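Local coordinates for protein NAD-dependent aldehyde dehydrogenase (Sinorhizobium meliloti, PDB 3U4J) that probably oxidises aldehydes with NAD or NADP as electron acceptor, as a tetrameric member of the aldehyde dehydrogenase family that binds calcium, at residues W131-G136 with V182-G187; L154-R159 with V494-G499; E160-V165 with Y488-G493. All blocks are in the same frame, centred on the assembly; numbering follows the deposited sequence.

Contact 1 of 3, residues W131-G136 with V182-G187; sequences WSYAAG and VPWAIG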
loop_
_atom_site.group_PDB
_atom_site.type_symbol
_atom_site.label_atom_id
_atom_site.label_comp_id
_atom_site.label_asym_id
_atom_site.label_seq_id
_atom_site.Cartn_x
_atom_site.Cartn_y
_atom_site.Cartn_z
ATOM N N TRP A 131 -16.996 -12.257 -8.276
ATOM C CA TRP A 131 -17.750 -11.027 -8.502
ATOM C C TRP A 131 -17.884 -10.312 -7.153
ATOM O O TRP A 131 -17.715 -9.105 -7.098
ATOM C CB TRP A 131 -19.137 -11.311 -9.134
ATOM C CG TRP A 131 -19.082 -11.400 -10.633
ATOM C CD1 TRP A 131 -18.711 -12.509 -11.386
ATOM C CD2 TRP A 131 -19.359 -10.355 -11.568
ATOM N NE1 TRP A 131 -18.745 -12.198 -12.736
ATOM C CE2 TRP A 131 -19.156 -10.889 -12.871
ATOM C CE3 TRP A 131 -19.765 -9.005 -11.438
ATOM C CZ2 TRP A 131 -19.345 -10.128 -14.026
ATOM C CZ3 TRP A 131 -19.955 -8.247 -12.597
ATOM C CH2 TRP A 131 -19.734 -8.806 -13.875
ATOM N N SER A 132 -18.145 -11.047 -6.061
ATOM C CA SER A 132 -18.287 -10.387 -4.753
ATOM C C SER A 132 -17.000 -9.761 -4.262
ATOM O O SER A 132 -17.014 -8.653 -3.754
ATOM C CB SER A 132 -18.798 -11.336 -3.661
ATOM O OG SER A 132 -20.023 -11.904 -4.071
ATOM N N TYR A 133 -15.901 -10.494 -4.369
ATOM C CA TYR A 133 -14.593 -9.963 -3.987
ATOM C C TYR A 133 -14.284 -8.664 -4.741
ATOM O O TYR A 133 -13.834 -7.667 -4.149
ATOM C CB TYR A 133 -13.462 -10.989 -4.239
ATOM C CG TYR A 133 -12.106 -10.343 -4.001
ATOM C CD1 TYR A 133 -11.486 -10.378 -2.746
ATOM C CD2 TYR A 133 -11.455 -9.660 -5.032
ATOM C CE1 TYR A 133 -10.252 -9.740 -2.551
ATOM C CE2 TYR A 133 -10.233 -9.012 -4.828
ATOM C CZ TYR A 133 -9.653 -9.057 -3.598
ATOM O OH TYR A 133 -8.459 -8.397 -3.427
ATOM N N ALA A 134 -14.489 -8.688 -6.061
ATOM C CA ALA A 134 -14.148 -7.528 -6.917
ATOM C C ALA A 134 -15.049 -6.353 -6.605
ATOM O O ALA A 134 -14.601 -5.205 -6.537
ATOM C CB ALA A 134 -14.277 -7.928 -8.406
ATOM N N ALA A 135 -16.331 -6.643 -6.380
ATOM C CA ALA A 135 -17.281 -5.580 -5.999
ATOM C C ALA A 135 -16.845 -4.912 -4.705
ATOM O O ALA A 135 -16.942 -3.698 -4.570
ATOM C CB ALA A 135 -18.702 -6.145 -5.855
ATOM N N GLY A 136 -16.390 -5.704 -3.741
ATOM C CA GLY A 136 -15.916 -5.147 -2.449
ATOM C C GLY A 136 -14.735 -4.211 -2.656
ATOM O O GLY A 136 -14.706 -3.107 -2.100
ATOM N N VAL A 182 -13.805 -9.593 -16.322
ATOM C CA VAL A 182 -14.850 -8.570 -16.423
ATOM C C VAL A 182 -15.017 -7.738 -15.133
ATOM O O VAL A 182 -15.012 -6.515 -15.197
ATOM C CB VAL A 182 -16.213 -9.160 -16.922
ATOM C CG1 VAL A 182 -17.366 -8.125 -16.827
ATOM C CG2 VAL A 182 -16.083 -9.706 -18.370
ATOM N N PRO A 183 -15.147 -8.393 -13.957
ATOM C CA PRO A 183 -15.421 -7.563 -12.754
ATOM C C PRO A 183 -14.277 -6.606 -12.401
ATOM O O PRO A 183 -14.529 -5.501 -11.945
ATOM C CB PRO A 183 -15.607 -8.613 -11.624
ATOM C CG PRO A 183 -15.928 -9.899 -12.305
ATOM C CD PRO A 183 -15.189 -9.835 -13.646
ATOM N N TRP A 184 -13.031 -7.019 -12.628
ATOM C CA TRP A 184 -11.896 -6.170 -12.379
ATOM C C TRP A 184 -11.842 -4.988 -13.344
ATOM O O TRP A 184 -11.497 -3.855 -12.948
ATOM C CB TRP A 184 -10.598 -6.980 -12.416
ATOM C CG TRP A 184 -10.301 -7.647 -11.062
ATOM C CD1 TRP A 184 -9.416 -7.206 -10.117
ATOM C CD2 TRP A 184 -10.914 -8.838 -10.516
ATOM N NE1 TRP A 184 -9.449 -8.042 -9.018
ATOM C CE2 TRP A 184 -10.347 -9.052 -9.235
ATOM C CE3 TRP A 184 -11.872 -9.751 -10.994
ATOM C CZ2 TRP A 184 -10.690 -10.154 -8.419
ATOM C CZ3 TRP A 184 -12.249 -10.847 -10.173
ATOM C CH2 TRP A 184 -11.651 -11.033 -8.889
ATOM N N ALA A 185 -12.199 -5.256 -14.594
ATOM C CA ALA A 185 -12.221 -4.231 -15.634
ATOM C C ALA A 185 -13.357 -3.217 -15.413
ATOM O O ALA A 185 -13.120 -2.023 -15.283
ATOM C CB ALA A 185 -12.343 -4.930 -17.042
ATOM N N ILE A 186 -14.601 -3.675 -15.336
ATOM C CA ILE A 186 -15.712 -2.706 -15.150
ATOM C C ILE A 186 -15.690 -2.105 -13.738
ATOM O O ILE A 186 -16.132 -0.984 -13.532
ATOM C CB ILE A 186 -17.100 -3.320 -15.456
ATOM C CG1 ILE A 186 -17.430 -4.482 -14.496
ATOM C CG2 ILE A 186 -17.126 -3.783 -16.910
ATOM C CD1 ILE A 186 -18.913 -4.864 -14.402
ATOM N N GLY A 187 -15.157 -2.851 -12.772
ATOM C CA GLY A 187 -14.941 -2.317 -11.418
ATOM C C GLY A 187 -13.942 -1.176 -11.403
ATOM O O GLY A 187 -14.064 -0.262 -10.606
#
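Pro183 is the bump that presses on the flat of Trp131: its CG stands over the middle of one indole face, 3.5 Å from the centroid of the five-membered ring and 14° off the ring normal, a CH-pi contact. The Trp131 CB points away from the partner helix, yet the benzo end of the indole reaches back to it. There CH2 meets Val182 CG1 at 3.8 Å, and Ile186 CD1 lies 4.0 Å from CZ3. Helices 117-138 and 174-187, the second of which follows strand 153-168 in the aldehyde dehydrogenase fold, run nearly parallel here, with segment axes 9.1 Å apart and inclined by 20°. An alanine at Trp131 would probably leave a gap beside Pro183, Val182 and Ile186 and deprive Pro183 CG of its aromatic face. The second bump is Ala134. Its CB touches Pro183 CB at 3.5 Å and also sits over the six-membered ring of Trp184, 3.8 Å from the centroid, in another CH-pi contact. Beyond it, Tyr133 CD2 meets Trp184 CZ2 at 3.5 Å, rim to rim, with the two ring planes inclined by 23°. Trp184 NE1 donates to Gly481 O.

Contact 2 of 3, residues L154-R159 with V494-G499; sequences LGLVLR and VHVTLG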
loop_
_atom_site.group_PDB
_atom_site.type_symbol
_atom_site.label_atom_id
_atom_site.label_comp_id
_atom_site.label_asym_id
_atom_site.label_seq_id
_atom_site.Cartn_x
_atom_site.Cartn_y
_atom_site.Cartn_z
ATOM N N LEU A 154 1.675 20.271 -4.453
ATOM C CA LEU A 154 1.027 19.066 -3.956
ATOM C C LEU A 154 1.117 18.041 -5.075
ATOM O O LEU A 154 0.813 18.346 -6.219
ATOM C CB LEU A 154 -0.432 19.360 -3.586
ATOM C CG LEU A 154 -1.321 18.205 -3.105
ATOM C CD1 LEU A 154 -0.701 17.553 -1.865
ATOM C CD2 LEU A 154 -2.767 18.714 -2.840
ATOM N N GLY A 155 1.574 16.839 -4.764
ATOM C CA GLY A 155 1.604 15.782 -5.771
ATOM C C GLY A 155 0.368 14.905 -5.637
ATOM O O GLY A 155 -0.021 14.526 -4.528
ATOM N N LEU A 156 -0.267 14.616 -6.756
ATOM C CA LEU A 156 -1.399 13.713 -6.778
ATOM C C LEU A 156 -1.112 12.645 -7.800
ATOM O O LEU A 156 -0.556 12.916 -8.869
ATOM C CB LEU A 156 -2.689 14.426 -7.171
ATOM C CG LEU A 156 -3.102 15.669 -6.376
ATOM C CD1 LEU A 156 -4.351 16.289 -7.007
ATOM C CD2 LEU A 156 -3.333 15.358 -4.893
ATOM N N VAL A 157 -1.448 11.415 -7.446
ATOM C CA VAL A 157 -1.500 10.351 -8.412
ATOM C C VAL A 157 -2.954 9.907 -8.431
ATOM O O VAL A 157 -3.477 9.409 -7.421
ATOM C CB VAL A 157 -0.549 9.205 -8.064
ATOM C CG1 VAL A 157 -0.620 8.129 -9.137
ATOM C CG2 VAL A 157 0.890 9.745 -7.923
ATOM N N LEU A 158 -3.609 10.109 -9.581
ATOM C CA LEU A 158 -5.009 9.729 -9.734
ATOM C C LEU A 158 -5.160 8.411 -10.502
ATOM O O LEU A 158 -4.554 8.218 -11.548
ATOM C CB LEU A 158 -5.802 10.863 -10.427
ATOM C CG LEU A 158 -5.773 12.205 -9.672
ATOM C CD1 LEU A 158 -6.444 13.335 -10.505
ATOM C CD2 LEU A 158 -6.418 12.089 -8.280
ATOM N N ARG A 159 -5.973 7.515 -9.959
ATOM C CA ARG A 159 -6.335 6.294 -10.636
ATOM C C ARG A 159 -7.565 6.514 -11.512
ATOM O O ARG A 159 -8.580 7.058 -11.057
ATOM C CB ARG A 159 -6.598 5.171 -9.616
ATOM C CG ARG A 159 -7.039 3.860 -10.250
ATOM C CD ARG A 159 -7.519 2.859 -9.193
ATOM N NE ARG A 159 -6.465 2.415 -8.284
ATOM C CZ ARG A 159 -5.766 1.299 -8.454
ATOM N NH1 ARG A 159 -5.960 0.531 -9.534
ATOM N NH2 ARG A 159 -4.830 0.971 -7.582
ATOM N N VAL A 494 0.103 14.079 -11.138
ATOM C CA VAL A 494 -0.185 15.515 -11.239
ATOM C C VAL A 494 0.709 16.276 -10.279
ATOM O O VAL A 494 0.658 16.049 -9.068
ATOM C CB VAL A 494 -1.665 15.858 -10.888
ATOM C CG1 VAL A 494 -1.985 17.330 -11.201
ATOM C CG2 VAL A 494 -2.630 14.920 -11.585
ATOM N N HIS A 495 1.533 17.161 -10.832
ATOM C CA HIS A 495 2.261 18.133 -10.048
ATOM C C HIS A 495 1.440 19.433 -10.004
ATOM O O HIS A 495 1.280 20.109 -11.020
ATOM C CB HIS A 495 3.656 18.360 -10.652
ATOM C CG HIS A 495 4.589 17.199 -10.477
ATOM N ND1 HIS A 495 4.648 16.146 -11.365
ATOM C CD2 HIS A 495 5.495 16.924 -9.504
ATOM C CE1 HIS A 495 5.565 15.284 -10.960
ATOM N NE2 HIS A 495 6.098 15.736 -9.837
ATOM N N VAL A 496 0.915 19.739 -8.828
ATOM C CA VAL A 496 0.056 20.881 -8.606
ATOM C C VAL A 496 0.852 21.995 -7.967
ATOM O O VAL A 496 1.309 21.865 -6.841
ATOM C CB VAL A 496 -1.111 20.525 -7.643
ATOM C CG1 VAL A 496 -2.056 21.731 -7.498
ATOM C CG2 VAL A 496 -1.855 19.284 -8.129
ATOM N N THR A 497 1.057 23.078 -8.700
ATOM C CA THR A 497 1.583 24.284 -8.082
ATOM C C THR A 497 0.443 25.189 -7.624
ATOM O O THR A 497 -0.443 25.548 -8.402
ATOM C CB THR A 497 2.607 25.009 -9.002
ATOM O OG1 THR A 497 3.823 24.243 -9.002
ATOM C CG2 THR A 497 2.906 26.436 -8.486
ATOM N N LEU A 498 0.480 25.515 -6.339
ATOM C CA LEU A 498 -0.472 26.429 -5.733
ATOM C C LEU A 498 0.190 27.808 -5.748
ATOM O O LEU A 498 1.243 28.040 -5.101
ATOM C CB LEU A 498 -0.831 25.984 -4.314
ATOM C CG LEU A 498 -1.293 24.530 -4.140
ATOM C CD1 LEU A 498 -1.465 24.273 -2.674
ATOM C CD2 LEU A 498 -2.587 24.225 -4.861
ATOM N N GLY A 499 -0.413 28.694 -6.529
ATOM C CA GLY A 499 0.159 29.999 -6.801
ATOM C C GLY A 499 0.974 29.928 -8.072
ATOM O O GLY A 499 0.527 29.374 -9.086
#
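Leu154 and Leu156 pair with Val496 and Val494 as hydrogen-bonded pairs of an antiparallel strand pairing, around the non-hydrogen-bonded pair Gly155-His495, where the CA atoms lie 4.9 Å apart. The segment axes run at 151°, so the two strands are clearly twisted against each other. Both pairs close with two bonds. The shortest of the four runs from Val494 N to Leu156 O, 2.6 Å, while the return bond from Leu156 N to Val494 O measures 2.9 Å. Val494 O also receives a CA-H...O contact from Gly155 CA at 3.4 Å.

Leu154, Leu156, Val494 and Val496 share one face of the sheet. Leu156 and Val494 meet at their roots, CB to CB at 4.1 Å. Further out, the CD1 branch of Leu156 reaches diagonally to Val496 CG2, also 4.1 Å away, the two side chains crossing obliquely. The CG2 methyl of Val496 is beside its own backbone N, anti to the carbonyl carbon, and in this position it also rests 3.4 Å from Leu154 O. Leu158 CD1 extends the apolar row to Val494 CG2 at 4.3 Å. Leu156 packs on Leu156 of the fourth subunit. On the opposite face, His495 NE2 is hydrogen-bonded to Thr463 OG1 of the third subunit, and its ring meets that of Trp455 of the same subunit. Val494, His495 and Val496 pair in parallel with a strand of that subunit, continuing the sheet across the interface, as in the projecting oligomerisation arm of tetrameric aldehyde dehydrogenases.

Contact 3 of 3, residues E160-V165 with Y488-G493; sequences EPVGVV and YSQFKG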
loop_
_atom_site.group_PDB
_atom_site.type_symbol
_atom_site.label_atom_id
_atom_site.label_comp_id
_atom_site.label_asym_id
_atom_site.label_seq_id
_atom_site.Cartn_x
_atom_site.Cartn_y
_atom_site.Cartn_z
ATOM N N GLU A 160 -7.459 6.095 -12.769
ATOM C CA GLU A 160 -8.518 6.269 -13.764
ATOM C C GLU A 160 -8.640 4.960 -14.542
ATOM O O GLU A 160 -7.714 4.130 -14.521
ATOM C CB GLU A 160 -8.195 7.448 -14.706
ATOM C CG GLU A 160 -7.992 8.795 -13.989
ATOM C CD GLU A 160 -7.795 9.978 -14.959
ATOM O OE1 GLU A 160 -7.464 9.765 -16.153
ATOM O OE2 GLU A 160 -7.956 11.126 -14.508
ATOM N N PRO A 161 -9.789 4.734 -15.191
ATOM C CA PRO A 161 -9.911 3.490 -15.941
ATOM C C PRO A 161 -9.117 3.537 -17.248
ATOM O O PRO A 161 -8.931 4.632 -17.800
ATOM C CB PRO A 161 -11.409 3.393 -16.237
ATOM C CG PRO A 161 -12.011 4.687 -15.878
ATOM C CD PRO A 161 -11.067 5.477 -15.070
ATOM N N VAL A 162 -8.658 2.377 -17.727
ATOM C CA VAL A 162 -7.996 2.303 -19.040
ATOM C C VAL A 162 -8.976 2.670 -20.194
ATOM O O VAL A 162 -8.562 3.268 -21.172
ATOM C CB VAL A 162 -7.233 0.928 -19.269
ATOM C CG1 VAL A 162 -8.170 -0.224 -19.359
ATOM C CG2 VAL A 162 -6.409 0.926 -20.579
ATOM N N GLY A 163 -10.257 2.328 -20.066
ATOM C CA GLY A 163 -11.279 2.699 -21.088
ATOM C C GLY A 163 -12.002 1.482 -21.638
ATOM O O GLY A 163 -12.641 0.758 -20.894
ATOM N N VAL A 164 -11.892 1.238 -22.944
ATOM C CA VAL A 164 -12.580 0.115 -23.579
ATOM C C VAL A 164 -11.640 -1.057 -23.667
ATOM O O VAL A 164 -10.562 -0.965 -24.278
ATOM C CB VAL A 164 -13.048 0.468 -25.019
ATOM C CG1 VAL A 164 -13.719 -0.747 -25.696
ATOM C CG2 VAL A 164 -13.972 1.692 -24.993
ATOM N N VAL A 165 -12.087 -2.186 -23.115
ATOM C CA VAL A 165 -11.293 -3.377 -23.038
ATOM C C VAL A 165 -11.957 -4.505 -23.820
ATOM O O VAL A 165 -13.098 -4.886 -23.535
ATOM C CB VAL A 165 -11.165 -3.841 -21.561
ATOM C CG1 VAL A 165 -10.238 -5.067 -21.471
ATOM C CG2 VAL A 165 -10.618 -2.719 -20.691
ATOM N N TYR A 488 -6.309 -2.788 -15.317
ATOM C CA TYR A 488 -7.369 -2.045 -16.038
ATOM C C TYR A 488 -7.483 -0.593 -15.626
ATOM O O TYR A 488 -8.495 0.041 -15.881
ATOM C CB TYR A 488 -8.732 -2.762 -15.916
ATOM C CG TYR A 488 -8.611 -4.229 -16.294
ATOM C CD1 TYR A 488 -8.441 -4.615 -17.632
ATOM C CD2 TYR A 488 -8.597 -5.229 -15.315
ATOM C CE1 TYR A 488 -8.283 -5.958 -17.982
ATOM C CE2 TYR A 488 -8.463 -6.559 -15.662
ATOM C CZ TYR A 488 -8.299 -6.919 -16.994
ATOM O OH TYR A 488 -8.144 -8.247 -17.345
ATOM N N SER A 489 -6.429 -0.077 -15.005
ATOM C CA SER A 489 -6.347 1.322 -14.592
ATOM C C SER A 489 -5.214 2.022 -15.322
ATOM O O SER A 489 -4.260 1.370 -15.759
ATOM C CB SER A 489 -6.121 1.436 -13.061
ATOM O OG SER A 489 -7.302 1.079 -12.354
ATOM N N GLN A 490 -5.346 3.340 -15.488
ATOM C CA GLN A 490 -4.224 4.206 -15.836
ATOM C C GLN A 490 -3.934 5.044 -14.601
ATOM O O GLN A 490 -4.843 5.379 -13.828
ATOM C CB GLN A 490 -4.599 5.158 -16.991
ATOM C CG GLN A 490 -4.747 4.509 -18.358
ATOM C CD GLN A 490 -3.427 4.315 -19.116
ATOM O OE1 GLN A 490 -3.436 3.931 -20.298
ATOM N NE2 GLN A 490 -2.297 4.551 -18.448
ATOM N N PHE A 491 -2.679 5.395 -14.406
ATOM C CA PHE A 491 -2.301 6.296 -13.325
ATOM C C PHE A 491 -1.827 7.641 -13.874
ATOM O O PHE A 491 -0.966 7.693 -14.755
ATOM C CB PHE A 491 -1.250 5.640 -12.422
ATOM C CG PHE A 491 -1.769 4.380 -11.754
ATOM C CD1 PHE A 491 -2.568 4.470 -10.619
ATOM C CD2 PHE A 491 -1.515 3.134 -12.308
ATOM C CE1 PHE A 491 -3.079 3.316 -9.997
ATOM C CE2 PHE A 491 -2.021 1.957 -11.711
ATOM C CZ PHE A 491 -2.819 2.061 -10.556
ATOM N N LYS A 492 -2.403 8.708 -13.335
ATOM C CA LYS A 492 -2.118 10.062 -13.766
ATOM C C LYS A 492 -1.355 10.773 -12.663
ATOM O O LYS A 492 -1.883 10.980 -11.562
ATOM C CB LYS A 492 -3.432 10.788 -14.106
ATOM C CG LYS A 492 -3.293 12.286 -14.347
ATOM C CD LYS A 492 -4.666 12.933 -14.557
ATOM C CE LYS A 492 -5.254 12.574 -15.891
ATOM N NZ LYS A 492 -6.701 12.917 -15.918
ATOM N N GLY A 493 -0.096 11.119 -12.954
ATOM C CA GLY A 493 0.716 11.883 -12.032
ATOM C C GLY A 493 0.507 13.375 -12.205
ATOM O O GLY A 493 0.749 13.900 -13.296
#
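Glu160 and Lys492 form a salt bridge, with NZ 2.6 Å from OE2 on the syn side of the carboxylate and 20° out of its plane. Glu160 is extended beyond CG, whereas Lys492 bends at chi3 (-72°), which turns CE back toward the carboxylate, 3.4 Å from OE2. The third subunit holds both groups further: its Tyr471 OH bonds Glu160 OE1, and its Ile446 O and Ile449 O accept from Lys492 NZ, so the bridge is built into the interface. Alongside, Glu160 and Gln490 make a hydrogen-bonded antiparallel pair, Gln490 N reaching Glu160 O at 2.7 Å and Glu160 N reaching Gln490 O at 2.9 Å. This pairing joins strands 153-168 and 489-497 in the mixed sheet of the aldehyde dehydrogenase fold, near the root of their projecting arm. The next pair, Pro161 and Ser489, has no such bonds and its side chains diverge. Val162 N then donates to Tyr488 O at 3.0 Å. Val162 CG1 lies 3.5 Å from the same Tyr488 O, Gln490 CG approaches Val162 CA, and Val165 CG1 meets the Tyr488 ring at CE1, 4.1 Å away, the two side chains crossing at about a right angle.

Overall arrangement
Contacts 2 and 3 are successive parts of one antiparallel pairing, strand 153-168 with strand 489-497, and their centres lie 18 Å apart. They join where Leu158 N probably bonds Lys492 O (2.8 Å) and Arg159 NH1 probably bonds Ser489 OG (3.2 Å); both also touch the third subunit. Contact 1, whose centre is 15 Å from that of contact 3, ties in through Tyr488: its CG is 3.7 Å from Ala185 CA. Contacts 1 and 2 do not touch, their nearest atoms being about 7 Å apart. From the body outward, the centres of contacts 1, 3 and 2 lie about 16, 23 and 39 Å from the chain centre. All three are away from the calcium site at Leu17 and Glu50.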